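Local coordinates for protein 1,4-dihydroxy-2-naphthoyl-CoA hydrolase (PDB 4K00) that hydrolyses 1,4-dihydroxy-2-naphthoyl-CoA to 1,4-dihydroxy-2-naphthoate and CoA, a step in the biosynthesis of phylloquinone (vitamin K1), at residues A89-C94 / Q111-C116; D56-L61 / I117-R122; L46-I51 / Q129-A134; T6-R11 / L79-I84. One frame throughout, in Å; residues are numbered along the deposited sequence. Where two conformers were deposited one is given.

Overall arrangement
From the N terminus, strand 6-12 comes first, and interaction 4 closes only when 79-84 returns beside it, after the long helix 26-43. Before that happens, 46-51 opens interaction 3 and 56-61 opens interaction 2, so both cross interaction 4 along the chain. Interaction 1 opens at 89-94 and closes at 111-116 as a hairpin. Residues 117-122 then close interaction 2, and 129-134 close interaction 3, so that 1 nests in 2 and 2 in 3. Interactions 4, 1 and 2 each pair two strands of one antiparallel sheet. Interaction 3 joins two short helices, and its W131 packs against F92 of interaction 1 and L59 of interaction 2.

Interaction 1. Residues A89-C94 / Q111-C116; sequences AHRFCC and QTHHVC
F92 and H114 form a hydrogen-bonded pair within this antiparallel hairpin, made by strands 91-100 and 106-118 of the hotdog fold. The N-H and C=O of F92 are both satisfied by H114: F92 N reaches H114 O at 3.0 Å, and H114 N returns the bond to F92 O. Two residues further on, past the non-hydrogen-bonded pair C93-H113, C94 and T112 exchange bonds in the same way, with C94 N 2.8 Å from T112 O. At the other end H90 O is satisfied by C116 N.

The F92 and H114 rings lie on the same face as C94 and T112, with planes only 6° apart but slid so that they barely overlap. H114 CB sits over the F92 face, 3.7 Å from the ring centroid, and H114 CG, anti to its own carbonyl carbon (chi1 -49°), meets F92 CE1 at 3.5 Å. T112 OG1 and H114 NE2 share a hydrogen bond of 2.8 Å, and OG1 also bonds to the hydroxyl of Y96, so this buried imidazole nitrogen is satisfied beside the helix residue Y37, whose ring meets that of H114.

On the other face H113 ND1 is buried without a polar partner in the model. The R91 side chain runs beside that of H113, with R91 NH1 3.6 Å from H113 CD2 and the guanidinium and ring planes 40° apart.

Interaction 2. Residues D56-L61 / I117-R122; sequences DFALPL and IALPER
A58 and I117 face each other as a hydrogen-bonded antiparallel pair, and the small methyl of A58 makes a shallow place that larger groups fill. I117 CG1 comes to 3.8 Å from A58 CB, while L119 CD1 approaches the same methyl at 4.0 Å. I117 CG1 lies between its backbone N and carbonyl carbon (chi1 56°), and from there the chain extends to CD1, which meets P60 CG at 3.9 Å. The proline ring thus packs obliquely against the end of the isoleucine, and the guanidinium of R122 presents a face to I117 CD1.

L119 lays its CG and CD1 over the backbone of F57, with CD1 3.8 Å from F57 O. An alanine here would probably uncover A58 CB and the F57 carbonyl and open a gap beside them. On the other face of the ribbon F57 brings its ring obliquely to A118, with F57 CD1 3.8 Å from A118 CA.

Three backbone bonds hold these shapes in register. A58 N meets I117 O at 2.8 Å, I117 N donates back to A58 O, and L119 N reaches D56 O at 2.9 Å from above the carbonyl plane.

The pairing joins the start of strand 57-68 to the end of strand 106-118, neighbours in the antiparallel hotdog sheet, and is continued by the bond between P60 and V115. I51 of helix 48-54 packs on F57 and A58, L59 turns to W131 of helix 129-136, and R122 rests on P71 of the second subunit.

Interaction 3. Residues L46-I51 / Q129-A134; sequences LSLQNI and QPWQTA
L46 and W131 make the main contact between the residues leading into helix 48-54 and helix 129-136, and their side chains slide past each other in opposite directions. The principal interaction is CH-pi: L46 CD1 stands 4.0 Å from the centroid of the five-membered ring of W131, 8° off its normal. A chi1 of -53° sets L46 CG anti to its carbonyl carbon; from CG, one methyl, CD1, lies over the ring, while L46 CD2 comes to 4.0 Å from W131 CD1.

Apolar packing completes the contact. L46 CD1 also meets A134 CB at 3.7 Å, one turn along the helix from P130, whose CB touches L46 CD2. The far end of the indole is met by L48, which crosses it at about a right angle, with L48 CD2 3.8 Å from W131 CH2. I51 CG1 approaches W131 CZ2 obliquely. An alanine in place of W131 would probably leave L46, L48 and I51 facing a gap between the two helices.

Polar bonds serve each helix separately. S47 is the N-cap of helix 48-54, its OG accepting from N50 N at 3.0 Å. In the other helix Q129 O takes both T133 N and T133 OG1, the hydroxyl (2.9 Å) coming from above the carbonyl plane.

W131 also packs on Y37 and L41 of helix 26-43 and on L59 of strand 57-68, so the two short helices pack beside the central helix and the sheet of the hotdog fold.

Interaction 4. Residues T6-R11 / L79-I84; sequences TFTYER and LVNLTI
T8 and N81 meet across two antiparallel strands, 6-12 and 77-86, at an edge of the hotdog sheet as it is formed within one chain. The axes of segments 6-11 and 79-84 come within 4.7 Å, with their N-to-C directions 162° apart.

Backbone bonds come in two reciprocal pairs. F7 N meets L82 O and L82 N meets F7 O; Y9 and V80 do the same, with V80 N 2.8 Å from Y9 O.

Apolar contacts line the face carrying F7, Y9, V80 and L82, which is turned to helix 26-43. F7 touches L82 through CB, 4.0 Å from L82 CD2, while its ring leads away to S39 and S43. Y9 and V80 lie side by side, and V80 CG2 meets the edge of the tyrosine ring at Y9 CD2 (4.0 Å). The hydroxyl of Y9 bonds to E35 of that helix and, weakly, to Y14 of the third subunit. On the other face L79 CD2 lies near both T8 CG2 and E10 CB.

The polar contact belongs to this second face. A water sits 3.1 Å from F7 O and close to N81 OD1, but it has more acceptors in reach than protons, so both bonds need not be made at once. T8 OG1, set anti to its carbonyl carbon (chi1 -56°), donates to N81 OD1 at 2.7 Å, tilted 27° from the amide carbonyl plane.

Interaction 1. Residues A89-C94 / Q111-C116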
# COMPACT_ATOMS: atom_id res chain seq x y z
N ALA A 89 -4.90 29.17 13.68
CA ALA A 89 -4.52 29.87 12.46
C ALA A 89 -3.87 28.89 11.49
O ALA A 89 -3.94 29.05 10.28
CB ALA A 89 -3.57 31.03 12.76
N HIS A 90 -3.22 27.86 12.03
CA HIS A 90 -2.31 27.06 11.24
C HIS A 90 -2.70 25.59 11.20
O HIS A 90 -2.04 24.80 10.55
CB HIS A 90 -0.88 27.21 11.76
CG HIS A 90 -0.69 26.73 13.16
ND1 HIS A 90 -0.69 27.58 14.25
CD2 HIS A 90 -0.49 25.49 13.66
CE1 HIS A 90 -0.51 26.88 15.36
NE2 HIS A 90 -0.39 25.61 15.03
N ARG A 91 -3.79 25.23 11.87
CA ARG A 91 -4.17 23.83 12.06
C ARG A 91 -5.66 23.61 11.76
O ARG A 91 -6.51 24.40 12.17
CB ARG A 91 -3.87 23.39 13.50
CG ARG A 91 -4.11 21.92 13.76
CD ARG A 91 -3.44 21.41 15.04
NE ARG A 91 -3.89 22.12 16.23
CZ ARG A 91 -4.88 21.70 17.01
NH1 ARG A 91 -5.52 20.57 16.71
NH2 ARG A 91 -5.23 22.40 18.08
N PHE A 92 -5.96 22.53 11.07
CA PHE A 92 -7.33 22.06 10.98
C PHE A 92 -7.46 20.59 11.34
O PHE A 92 -6.47 19.83 11.33
CB PHE A 92 -7.96 22.37 9.62
CG PHE A 92 -7.32 21.66 8.45
CD1 PHE A 92 -7.79 20.42 8.03
CD2 PHE A 92 -6.31 22.26 7.72
CE1 PHE A 92 -7.22 19.77 6.94
CE2 PHE A 92 -5.73 21.62 6.64
CZ PHE A 92 -6.21 20.38 6.24
N CYS A 93 -8.69 20.18 11.62
CA CYS A 93 -8.96 18.85 12.15
C CYS A 93 -10.11 18.19 11.41
O CYS A 93 -11.22 18.73 11.36
CB CYS A 93 -9.34 18.95 13.63
SG CYS A 93 -8.08 19.75 14.64
N CYS A 94 -9.84 17.01 10.85
CA CYS A 94 -10.84 16.21 10.17
C CYS A 94 -11.37 15.10 11.09
O CYS A 94 -10.59 14.40 11.74
CB CYS A 94 -10.23 15.56 8.93
SG CYS A 94 -9.67 16.72 7.66
N GLN A 111 -9.81 10.59 13.47
CA GLN A 111 -9.45 12.00 13.37
C GLN A 111 -8.09 12.12 12.72
O GLN A 111 -7.22 11.28 12.93
CB GLN A 111 -9.40 12.64 14.75
CG GLN A 111 -10.75 12.81 15.41
CD GLN A 111 -10.69 13.71 16.63
OE1 GLN A 111 -9.62 13.95 17.20
NE2 GLN A 111 -11.85 14.22 17.05
N THR A 112 -7.92 13.15 11.88
CA THR A 112 -6.59 13.56 11.44
C THR A 112 -6.43 15.07 11.64
O THR A 112 -7.38 15.82 11.46
CB THR A 112 -6.33 13.20 9.96
OG1 THR A 112 -7.32 13.81 9.11
CG2 THR A 112 -6.37 11.69 9.74
N HIS A 113 -5.25 15.50 12.07
CA HIS A 113 -4.93 16.92 12.24
C HIS A 113 -3.82 17.27 11.27
O HIS A 113 -2.87 16.49 11.06
CB HIS A 113 -4.42 17.23 13.65
CG HIS A 113 -5.37 16.89 14.76
ND1 HIS A 113 -6.61 16.34 14.55
CD2 HIS A 113 -5.25 17.04 16.10
CE1 HIS A 113 -7.22 16.15 15.71
NE2 HIS A 113 -6.41 16.57 16.67
N HIS A 114 -3.92 18.47 10.71
CA HIS A 114 -3.07 18.92 9.62
C HIS A 114 -2.63 20.33 9.93
O HIS A 114 -3.42 21.16 10.41
CB HIS A 114 -3.85 18.94 8.31
CG HIS A 114 -4.62 17.69 8.02
ND1 HIS A 114 -4.32 16.85 6.97
CD2 HIS A 114 -5.70 17.14 8.64
CE1 HIS A 114 -5.17 15.84 6.95
NE2 HIS A 114 -6.01 15.99 7.96
N VAL A 115 -1.37 20.63 9.65
CA VAL A 115 -0.87 21.96 9.90
C VAL A 115 -0.17 22.50 8.67
O VAL A 115 0.38 21.75 7.86
CB VAL A 115 0.10 22.00 11.09
CG1 VAL A 115 -0.56 21.43 12.34
CG2 VAL A 115 1.38 21.27 10.75
N CYS A 116 -0.22 23.81 8.52
CA CYS A 116 0.49 24.47 7.45
C CYS A 116 1.82 24.97 7.98
O CYS A 116 1.86 25.66 8.99
CB CYS A 116 -0.33 25.63 6.92
SG CYS A 116 0.44 26.51 5.56

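Interaction 2. Residues D56-L61 / I117-R122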
# COMPACT_ATOMS: atom_id res chain seq x y z
N ASP A 56 6.52 26.37 -1.32
CA ASP A 56 6.65 27.42 -0.30
C ASP A 56 6.12 26.93 1.05
O ASP A 56 6.58 27.38 2.11
CB ASP A 56 5.84 28.67 -0.68
CG ASP A 56 6.48 29.48 -1.80
OD1 ASP A 56 7.64 29.21 -2.19
OD2 ASP A 56 5.79 30.41 -2.28
N PHE A 57 5.13 26.03 1.00
CA PHE A 57 4.50 25.50 2.19
C PHE A 57 4.37 23.99 2.13
O PHE A 57 4.41 23.37 1.07
CB PHE A 57 3.11 26.10 2.39
CG PHE A 57 3.12 27.59 2.48
CD1 PHE A 57 3.36 28.22 3.69
CD2 PHE A 57 2.94 28.36 1.34
CE1 PHE A 57 3.39 29.59 3.77
CE2 PHE A 57 2.97 29.74 1.42
CZ PHE A 57 3.20 30.36 2.63
N ALA A 58 4.19 23.39 3.30
CA ALA A 58 3.74 22.03 3.37
C ALA A 58 2.48 21.95 4.22
O ALA A 58 2.22 22.83 5.04
CB ALA A 58 4.83 21.13 3.92
N LEU A 59 1.70 20.90 4.01
CA LEU A 59 0.53 20.63 4.85
C LEU A 59 0.60 19.23 5.42
O LEU A 59 -0.24 18.39 5.09
CB LEU A 59 -0.76 20.76 4.07
CG LEU A 59 -1.23 22.16 3.72
CD1 LEU A 59 -2.26 22.10 2.60
CD2 LEU A 59 -1.81 22.84 4.95
N PRO A 60 1.59 18.97 6.26
CA PRO A 60 1.73 17.66 6.86
C PRO A 60 0.59 17.34 7.81
O PRO A 60 0.04 18.21 8.48
CB PRO A 60 3.03 17.77 7.66
CG PRO A 60 3.20 19.22 7.92
CD PRO A 60 2.60 19.93 6.73
N LEU A 61 0.24 16.06 7.83
CA LEU A 61 -0.61 15.51 8.85
C LEU A 61 0.26 15.33 10.08
O LEU A 61 1.35 14.77 10.00
CB LEU A 61 -1.20 14.20 8.29
CG LEU A 61 -2.23 13.43 9.11
CD1 LEU A 61 -3.13 12.61 8.20
CD2 LEU A 61 -1.51 12.54 10.10
N ILE A 117 2.91 24.60 7.30
CA ILE A 117 4.23 25.09 7.65
C ILE A 117 4.93 25.72 6.44
O ILE A 117 4.81 25.24 5.31
CB ILE A 117 5.13 23.99 8.23
CG1 ILE A 117 5.23 22.81 7.27
CG2 ILE A 117 4.59 23.53 9.58
CD1 ILE A 117 6.20 21.73 7.71
N ALA A 118 5.66 26.80 6.70
CA ALA A 118 6.51 27.40 5.69
C ALA A 118 7.79 26.60 5.56
O ALA A 118 8.34 26.13 6.56
CB ALA A 118 6.82 28.84 6.06
N LEU A 119 8.25 26.42 4.33
CA LEU A 119 9.49 25.69 4.06
C LEU A 119 10.56 26.67 3.62
O LEU A 119 10.25 27.72 3.05
CB LEU A 119 9.26 24.64 2.96
CG LEU A 119 8.22 23.56 3.25
CD1 LEU A 119 7.99 22.69 2.03
CD2 LEU A 119 8.65 22.73 4.45
N PRO A 120 11.84 26.35 3.88
CA PRO A 120 12.36 25.08 4.40
C PRO A 120 12.41 25.00 5.94
O PRO A 120 12.71 23.94 6.48
CB PRO A 120 13.78 25.05 3.84
CG PRO A 120 14.17 26.48 3.74
CD PRO A 120 12.92 27.27 3.49
N GLU A 121 12.12 26.12 6.61
CA GLU A 121 12.35 26.24 8.05
C GLU A 121 11.36 25.41 8.87
O GLU A 121 11.60 25.15 10.05
CB GLU A 121 12.28 27.70 8.48
CG GLU A 121 10.95 28.38 8.20
CD GLU A 121 10.90 29.04 6.83
OE1 GLU A 121 11.52 28.50 5.88
OE2 GLU A 121 10.25 30.09 6.70
N ARG A 122 10.26 25.01 8.25
CA ARG A 122 9.24 24.17 8.89
C ARG A 122 8.60 24.88 10.10
O ARG A 122 8.35 24.26 11.13
CB ARG A 122 9.82 22.80 9.31
CG ARG A 122 10.36 21.97 8.15
CD ARG A 122 10.59 20.51 8.54
NE ARG A 122 9.34 19.74 8.63
CZ ARG A 122 8.71 19.18 7.60
NH1 ARG A 122 9.20 19.29 6.37
NH2 ARG A 122 7.58 18.51 7.79

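Interaction 3. Residues L46-I51 / Q129-A134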
# COMPACT_ATOMS: atom_id res chain seq x y z
N LEU A 46 -9.52 22.50 -4.41
CA LEU A 46 -8.20 22.67 -3.79
C LEU A 46 -7.32 21.48 -4.14
O LEU A 46 -7.82 20.44 -4.55
CB LEU A 46 -8.36 22.75 -2.27
CG LEU A 46 -9.36 23.82 -1.82
CD1 LEU A 46 -9.63 23.74 -0.32
CD2 LEU A 46 -8.86 25.21 -2.20
N SER A 47 -6.02 21.64 -3.97
CA SER A 47 -5.06 20.69 -4.55
C SER A 47 -3.86 20.58 -3.62
O SER A 47 -3.15 21.56 -3.38
CB SER A 47 -4.60 21.17 -5.93
OG SER A 47 -3.51 20.39 -6.41
N LEU A 48 -3.63 19.37 -3.11
CA LEU A 48 -2.40 19.05 -2.40
C LEU A 48 -1.20 19.20 -3.31
O LEU A 48 -0.16 19.70 -2.88
CB LEU A 48 -2.45 17.62 -1.88
CG LEU A 48 -3.24 17.42 -0.59
CD1 LEU A 48 -3.23 15.95 -0.20
CD2 LEU A 48 -2.67 18.29 0.51
N GLN A 49 -1.36 18.77 -4.56
CA GLN A 49 -0.27 18.82 -5.51
C GLN A 49 0.22 20.24 -5.75
O GLN A 49 1.42 20.46 -5.90
CB GLN A 49 -0.69 18.20 -6.84
CG GLN A 49 0.44 18.15 -7.85
CD GLN A 49 1.61 17.27 -7.41
OE1 GLN A 49 1.42 16.13 -7.03
NE2 GLN A 49 2.82 17.81 -7.47
N ASN A 50 -0.70 21.20 -5.82
CA ASN A 50 -0.30 22.59 -6.05
C ASN A 50 0.56 23.10 -4.90
O ASN A 50 1.55 23.82 -5.11
CB ASN A 50 -1.53 23.48 -6.24
CG ASN A 50 -2.24 23.21 -7.56
OD1 ASN A 50 -1.89 22.30 -8.32
ND2 ASN A 50 -3.26 24.01 -7.84
N ILE A 51 0.20 22.73 -3.68
CA ILE A 51 1.00 23.09 -2.52
C ILE A 51 2.41 22.53 -2.67
O ILE A 51 3.39 23.26 -2.50
CB ILE A 51 0.39 22.53 -1.21
CG1 ILE A 51 -0.97 23.17 -0.94
CG2 ILE A 51 1.32 22.80 -0.03
CD1 ILE A 51 -0.93 24.68 -0.79
N GLN A 129 -5.70 30.89 2.41
CA GLN A 129 -7.04 31.46 2.60
C GLN A 129 -8.11 30.61 1.89
O GLN A 129 -9.19 30.38 2.44
CB GLN A 129 -7.08 32.94 2.16
CG GLN A 129 -6.72 33.93 3.27
CD GLN A 129 -6.55 35.36 2.78
OE1 GLN A 129 -7.27 36.27 3.18
NE2 GLN A 129 -5.56 35.56 1.91
N PRO A 130 -7.82 30.12 0.67
CA PRO A 130 -8.82 29.30 -0.01
C PRO A 130 -9.19 28.06 0.80
O PRO A 130 -10.33 27.58 0.73
CB PRO A 130 -8.12 28.91 -1.32
CG PRO A 130 -7.17 30.02 -1.56
CD PRO A 130 -6.68 30.44 -0.21
N TRP A 131 -8.24 27.54 1.56
CA TRP A 131 -8.49 26.38 2.40
C TRP A 131 -9.36 26.76 3.59
O TRP A 131 -10.33 26.09 3.90
CB TRP A 131 -7.18 25.78 2.87
CG TRP A 131 -6.45 25.11 1.76
CD1 TRP A 131 -6.05 25.67 0.57
CD2 TRP A 131 -6.05 23.75 1.72
NE1 TRP A 131 -5.42 24.72 -0.20
CE2 TRP A 131 -5.40 23.54 0.48
CE3 TRP A 131 -6.16 22.69 2.61
CZ2 TRP A 131 -4.89 22.31 0.12
CZ3 TRP A 131 -5.64 21.47 2.25
CH2 TRP A 131 -5.01 21.29 1.02
N GLN A 132 -9.00 27.85 4.25
CA GLN A 132 -9.84 28.42 5.30
C GLN A 132 -11.26 28.66 4.83
O GLN A 132 -12.23 28.35 5.51
CB GLN A 132 -9.24 29.75 5.72
CG GLN A 132 -9.06 29.91 7.20
CD GLN A 132 -8.20 31.12 7.49
OE1 GLN A 132 -7.14 31.01 8.10
NE2 GLN A 132 -8.65 32.28 7.02
N THR A 133 -11.38 29.25 3.65
CA THR A 133 -12.68 29.55 3.08
C THR A 133 -13.51 28.28 2.89
O THR A 133 -14.69 28.24 3.27
CB THR A 133 -12.51 30.31 1.74
OG1 THR A 133 -11.78 31.52 1.98
CG2 THR A 133 -13.85 30.62 1.13
N ALA A 134 -12.90 27.24 2.31
CA ALA A 134 -13.57 25.94 2.15
C ALA A 134 -14.02 25.34 3.48
O ALA A 134 -15.12 24.79 3.59
CB ALA A 134 -12.65 24.97 1.44

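Interaction 4. Residues T6-R11 / L79-I84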
# COMPACT_ATOMS: atom_id res chain seq x y z
N THR A 6 -18.13 19.79 5.36
CA THR A 6 -18.56 18.40 5.48
C THR A 6 -18.49 17.72 4.13
O THR A 6 -18.53 18.37 3.09
CB THR A 6 -20.01 18.27 6.00
OG1 THR A 6 -20.90 18.74 4.99
CG2 THR A 6 -20.22 19.08 7.27
N PHE A 7 -18.40 16.39 4.14
CA PHE A 7 -18.33 15.63 2.92
C PHE A 7 -18.72 14.18 3.16
O PHE A 7 -18.44 13.63 4.21
CB PHE A 7 -16.90 15.67 2.40
CG PHE A 7 -16.78 15.27 0.97
CD1 PHE A 7 -17.29 16.09 -0.02
CD2 PHE A 7 -16.17 14.08 0.61
CE1 PHE A 7 -17.19 15.73 -1.35
CE2 PHE A 7 -16.07 13.71 -0.72
CZ PHE A 7 -16.58 14.54 -1.70
N THR A 8 -19.39 13.58 2.18
CA THR A 8 -19.60 12.13 2.20
C THR A 8 -18.88 11.47 1.04
O THR A 8 -19.17 11.78 -0.11
CB THR A 8 -21.10 11.77 2.11
OG1 THR A 8 -21.80 12.43 3.17
CG2 THR A 8 -21.29 10.26 2.22
N TYR A 9 -17.97 10.58 1.36
CA TYR A 9 -17.14 9.89 0.38
C TYR A 9 -17.55 8.44 0.30
O TYR A 9 -17.56 7.72 1.31
CB TYR A 9 -15.68 10.00 0.79
CG TYR A 9 -14.71 9.19 -0.02
CD1 TYR A 9 -14.51 9.46 -1.38
CD2 TYR A 9 -13.94 8.20 0.57
CE1 TYR A 9 -13.60 8.73 -2.12
CE2 TYR A 9 -13.01 7.48 -0.16
CZ TYR A 9 -12.86 7.74 -1.51
OH TYR A 9 -11.93 7.02 -2.23
N GLU A 10 -17.92 8.02 -0.90
CA GLU A 10 -18.33 6.65 -1.12
C GLU A 10 -17.12 5.80 -1.56
O GLU A 10 -16.35 6.20 -2.44
CB GLU A 10 -19.42 6.63 -2.17
CG GLU A 10 -19.93 5.26 -2.55
CD GLU A 10 -21.07 5.37 -3.54
OE1 GLU A 10 -21.65 6.48 -3.66
OE2 GLU A 10 -21.38 4.36 -4.21
N ARG A 11 -16.95 4.65 -0.93
CA ARG A 11 -15.74 3.84 -1.13
C ARG A 11 -16.10 2.36 -1.16
O ARG A 11 -16.60 1.81 -0.18
CB ARG A 11 -14.72 4.13 -0.03
CG ARG A 11 -13.45 3.28 -0.10
CD ARG A 11 -12.64 3.52 -1.36
NE ARG A 11 -11.21 3.43 -1.06
CZ ARG A 11 -10.55 2.30 -0.85
NH1 ARG A 11 -11.17 1.12 -0.95
NH2 ARG A 11 -9.26 2.34 -0.56
N LEU A 79 -19.46 4.21 3.39
CA LEU A 79 -19.50 5.67 3.39
C LEU A 79 -18.50 6.18 4.42
O LEU A 79 -18.46 5.69 5.55
CB LEU A 79 -20.91 6.16 3.74
CG LEU A 79 -22.02 5.68 2.81
CD1 LEU A 79 -23.38 6.12 3.32
CD2 LEU A 79 -21.78 6.20 1.40
N VAL A 80 -17.69 7.15 4.02
CA VAL A 80 -16.85 7.88 4.96
C VAL A 80 -17.38 9.29 5.09
O VAL A 80 -17.33 10.06 4.13
CB VAL A 80 -15.39 7.97 4.49
CG1 VAL A 80 -14.55 8.63 5.58
CG2 VAL A 80 -14.85 6.60 4.12
N ASN A 81 -17.91 9.60 6.26
CA ASN A 81 -18.46 10.91 6.51
C ASN A 81 -17.48 11.77 7.25
O ASN A 81 -16.97 11.38 8.30
CB ASN A 81 -19.77 10.82 7.30
CG ASN A 81 -20.96 10.59 6.40
OD1 ASN A 81 -21.37 11.48 5.66
ND2 ASN A 81 -21.51 9.39 6.44
N LEU A 82 -17.22 12.94 6.69
CA LEU A 82 -16.11 13.78 7.09
C LEU A 82 -16.68 15.11 7.55
O LEU A 82 -17.54 15.69 6.88
CB LEU A 82 -15.14 13.97 5.92
CG LEU A 82 -14.21 15.19 5.96
CD1 LEU A 82 -13.15 15.00 7.04
CD2 LEU A 82 -13.55 15.41 4.61
N THR A 83 -16.20 15.58 8.69
CA THR A 83 -16.34 16.98 9.10
C THR A 83 -14.99 17.65 9.31
O THR A 83 -14.09 17.06 9.92
CB THR A 83 -17.15 17.07 10.40
OG1 THR A 83 -18.45 16.50 10.18
CG2 THR A 83 -17.29 18.51 10.84
N ILE A 84 -14.83 18.87 8.78
CA ILE A 84 -13.57 19.61 8.93
C ILE A 84 -13.77 20.89 9.73
O ILE A 84 -14.73 21.64 9.50
CB ILE A 84 -12.93 20.01 7.58
CG1 ILE A 84 -13.04 18.89 6.56
CG2 ILE A 84 -11.48 20.41 7.77
CD1 ILE A 84 -14.26 19.01 5.66
O HOH W 1 -20.55 14.21 6.34